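Threonine synthase (Brucella melitensis bv. 1, PDB 4F4F) probably catalyses the pyridoxal-phosphate-dependent conversion of O-phospho-L-homoserine and water to L-threonine and phosphate, the last step of threonine biosynthesis. Local coordinates at residues G385-P390 against A426-E431. Sequence-based numbering, arbitrary orientation.
Sequences GYLLDP and AACGVE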
ATOM      1  N   GLY A 385     -17.506  -8.181 -20.217  1.00 18.60           N
ATOM      2  CA  GLY A 385     -16.563  -9.280 -20.391  1.00 18.61           C
ATOM      3  C   GLY A 385     -15.336  -9.155 -19.488  1.00 17.95           C
ATOM      4  O   GLY A 385     -14.368  -9.865 -19.681  1.00 17.98           O
ATOM      5  N   TYR A 386     -15.391  -8.243 -18.519  1.00 17.58           N
ATOM      6  CA  TYR A 386     -14.291  -7.911 -17.656  1.00 17.09           C
ATOM      7  C   TYR A 386     -14.465  -8.456 -16.231  1.00 17.12           C
ATOM      8  O   TYR A 386     -15.477  -8.238 -15.583  1.00 17.56           O
ATOM      9  CB  TYR A 386     -14.054  -6.377 -17.634  1.00 16.67           C
ATOM     10  CG  TYR A 386     -12.818  -5.989 -16.900  1.00 16.25           C
ATOM     11  CD1 TYR A 386     -11.570  -6.054 -17.510  1.00 16.40           C
ATOM     12  CD2 TYR A 386     -12.862  -5.597 -15.571  1.00 16.43           C
ATOM     13  CE1 TYR A 386     -10.408  -5.731 -16.833  1.00 15.86           C
ATOM     14  CE2 TYR A 386     -11.687  -5.311 -14.873  1.00 16.01           C
ATOM     15  CZ  TYR A 386     -10.470  -5.370 -15.518  1.00 15.91           C
ATOM     16  OH  TYR A 386      -9.308  -5.070 -14.830  1.00 15.86           O
ATOM     17  N   LEU A 387     -13.443  -9.167 -15.745  1.00 16.87           N
ATOM     18  CA  LEU A 387     -13.528  -9.877 -14.489  1.00 16.89           C
ATOM     19  C   LEU A 387     -12.785  -9.110 -13.381  1.00 16.33           C
ATOM     20  O   LEU A 387     -11.576  -8.939 -13.454  1.00 16.26           O
ATOM     21  CB  LEU A 387     -12.909 -11.258 -14.635  1.00 17.32           C
ATOM     22  CG  LEU A 387     -13.104 -12.157 -13.420  1.00 17.70           C
ATOM     23  CD1 LEU A 387     -14.586 -12.461 -13.140  1.00 18.20           C
ATOM     24  CD2 LEU A 387     -12.300 -13.433 -13.652  1.00 18.19           C
ATOM     25  N   LEU A 388     -13.521  -8.684 -12.354  1.00 16.07           N
ATOM     26  CA  LEU A 388     -12.960  -8.015 -11.178  1.00 15.42           C
ATOM     27  C   LEU A 388     -12.790  -8.962  -9.978  1.00 15.60           C
ATOM     28  O   LEU A 388     -13.626  -9.832  -9.709  1.00 16.09           O
ATOM     29  CB  LEU A 388     -13.895  -6.884 -10.725  1.00 15.25           C
ATOM     30  CG  LEU A 388     -14.091  -5.698 -11.662  1.00 14.87           C
ATOM     31  CD1 LEU A 388     -15.519  -5.164 -11.601  1.00 15.03           C
ATOM     32  CD2 LEU A 388     -13.041  -4.612 -11.367  1.00 14.23           C
ATOM     33  N   ASP A 389     -11.735  -8.712  -9.213  1.00 15.20           N
ATOM     34  CA  ASP A 389     -11.617  -9.257  -7.874  1.00 15.46           C
ATOM     35  C   ASP A 389     -12.578  -8.448  -6.953  1.00 15.39           C
ATOM     36  O   ASP A 389     -13.113  -7.388  -7.346  1.00 14.98           O
ATOM     37  CB  ASP A 389     -10.143  -9.232  -7.391  1.00 15.14           C
ATOM     38  CG  ASP A 389      -9.893  -8.202  -6.313  1.00 14.79           C
ATOM     39  OD1 ASP A 389      -9.761  -8.593  -5.144  1.00 14.84           O
ATOM     40  OD2 ASP A 389      -9.847  -7.001  -6.637  1.00 14.34           O
ATOM     41  N   PRO A 390     -12.785  -8.913  -5.720  1.00 15.85           N
ATOM     42  CA  PRO A 390     -13.739  -8.214  -4.829  1.00 15.98           C
ATOM     43  C   PRO A 390     -13.310  -6.812  -4.368  1.00 15.54           C
ATOM     44  O   PRO A 390     -14.131  -5.912  -4.363  1.00 15.34           O
ATOM     45  CB  PRO A 390     -13.883  -9.158  -3.635  1.00 16.61           C
ATOM     46  CG  PRO A 390     -12.867 -10.229  -3.804  1.00 16.84           C
ATOM     47  CD  PRO A 390     -12.381 -10.229  -5.201  1.00 16.49           C
ATOM     48  N   ALA A 426     -18.000 -17.482  -6.367  1.00 24.79           N
ATOM     49  CA  ALA A 426     -19.290 -17.290  -5.689  1.00 25.26           C
ATOM     50  C   ALA A 426     -20.097 -16.177  -6.372  1.00 24.55           C
ATOM     51  O   ALA A 426     -21.288 -16.306  -6.548  1.00 24.87           O
ATOM     52  CB  ALA A 426     -19.092 -16.976  -4.203  1.00 25.27           C
ATOM     53  N   ALA A 427     -19.431 -15.113  -6.799  1.00 23.34           N
ATOM     54  CA  ALA A 427     -20.127 -13.966  -7.381  1.00 23.14           C
ATOM     55  C   ALA A 427     -20.651 -14.227  -8.774  1.00 23.42           C
ATOM     56  O   ALA A 427     -21.741 -13.779  -9.117  1.00 24.12           O
ATOM     57  CB  ALA A 427     -19.210 -12.738  -7.410  1.00 21.58           C
ATOM     58  N   CYS A 428     -19.871 -14.904  -9.597  1.00 23.32           N
ATOM     59  CA  CYS A 428     -20.195 -14.988 -11.021  1.00 23.91           C
ATOM     60  C   CYS A 428     -19.985 -16.331 -11.661  1.00 25.07           C
ATOM     61  O   CYS A 428     -20.195 -16.457 -12.847  1.00 25.27           O
ATOM     62  CB  CYS A 428     -19.367 -13.947 -11.794  1.00 22.77           C
ATOM     63  SG  CYS A 428     -17.580 -14.249 -11.878  1.00 21.89           S
ATOM     64  N   GLY A 429     -19.555 -17.329 -10.897  1.00 26.29           N
ATOM     65  CA  GLY A 429     -19.342 -18.664 -11.442  1.00 27.48           C
ATOM     66  C   GLY A 429     -18.057 -18.904 -12.208  1.00 27.87           C
ATOM     67  O   GLY A 429     -17.827 -20.023 -12.675  1.00 28.48           O
ATOM     68  N   VAL A 430     -17.221 -17.886 -12.383  1.00 28.13           N
ATOM     69  CA  VAL A 430     -15.962 -18.081 -13.102  1.00 28.75           C
ATOM     70  C   VAL A 430     -14.854 -18.442 -12.106  1.00 29.27           C
ATOM     71  O   VAL A 430     -14.747 -17.833 -11.035  1.00 28.60           O
ATOM     72  CB  VAL A 430     -15.577 -16.829 -13.901  1.00 29.05           C
ATOM     73  CG1 VAL A 430     -14.118 -16.898 -14.360  1.00 28.72           C
ATOM     74  CG2 VAL A 430     -16.526 -16.656 -15.076  1.00 29.48           C
ATOM     75  N   GLU A 431     -14.068 -19.465 -12.438  1.00 29.76           N
ATOM     76  CA  GLU A 431     -12.872 -19.772 -11.668  1.00 30.48           C
ATOM     77  C   GLU A 431     -11.755 -18.993 -12.360  1.00 28.94           C
ATOM     78  O   GLU A 431     -11.367 -19.354 -13.457  1.00 28.44           O
ATOM     79  CB  GLU A 431     -12.581 -21.285 -11.663  1.00 33.48           C
ATOM     80  CG  GLU A 431     -11.435 -21.733 -10.749  1.00 35.22           C
ATOM     81  CD  GLU A 431     -11.530 -21.233  -9.320  1.00 36.31           C
ATOM     82  OE1 GLU A 431     -12.623 -21.252  -8.707  1.00 39.63           O
ATOM     83  OE2 GLU A 431     -10.482 -20.816  -8.786  1.00 37.50           O
TER
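A leucine in the loop joining helices 370-384 and 390-402 packs against the residues with which helix 421-428 runs out into loop, a small apolar contact on the surface of the enzyme. Leu387 divides its two methyls between two partners. CD1 lies 3.7 Å from Cys428 SG, while CD2 meets Val430 CG1 at 4.0 Å, where the two side chains reach toward each other tip to tip. Leu387 has CG opposite its backbone N (chi1 -173°), which extends the branch toward 426-431, and the two side chains span a CA-CA separation of 8.7 Å between Leu387 and Val430, the closest CA pair of the two segments.

On the other side Gly429, with a positive phi of 80°, is the first residue to leave helical geometry, and before and after it in sequence Cys428 and Val430 both start out toward segment 385-390. The thiol has a second, weak tie: Val430 N donates to Cys428 SG over 3.7 Å, a long bond that spans the turn. About 102 Å² is buried in all, both segments counted, more than half of it on Leu387.

Leu387 also rests on Val424 of helix 421-428 and on Pro417 in the loop leading to it, while Cys428 and Val430 share Leu381 of helix 370-384. Two residues after Leu387, Asp389 is the N-cap of helix 390-402, its carboxylate hydrogen-bonded to Ser392 and to His391, which lines the cofactor pocket. One residue before Leu387, Tyr386 OH bonds to Glu107 on strand 103-107, the neighbour of strand 409-413 in the mixed sheet.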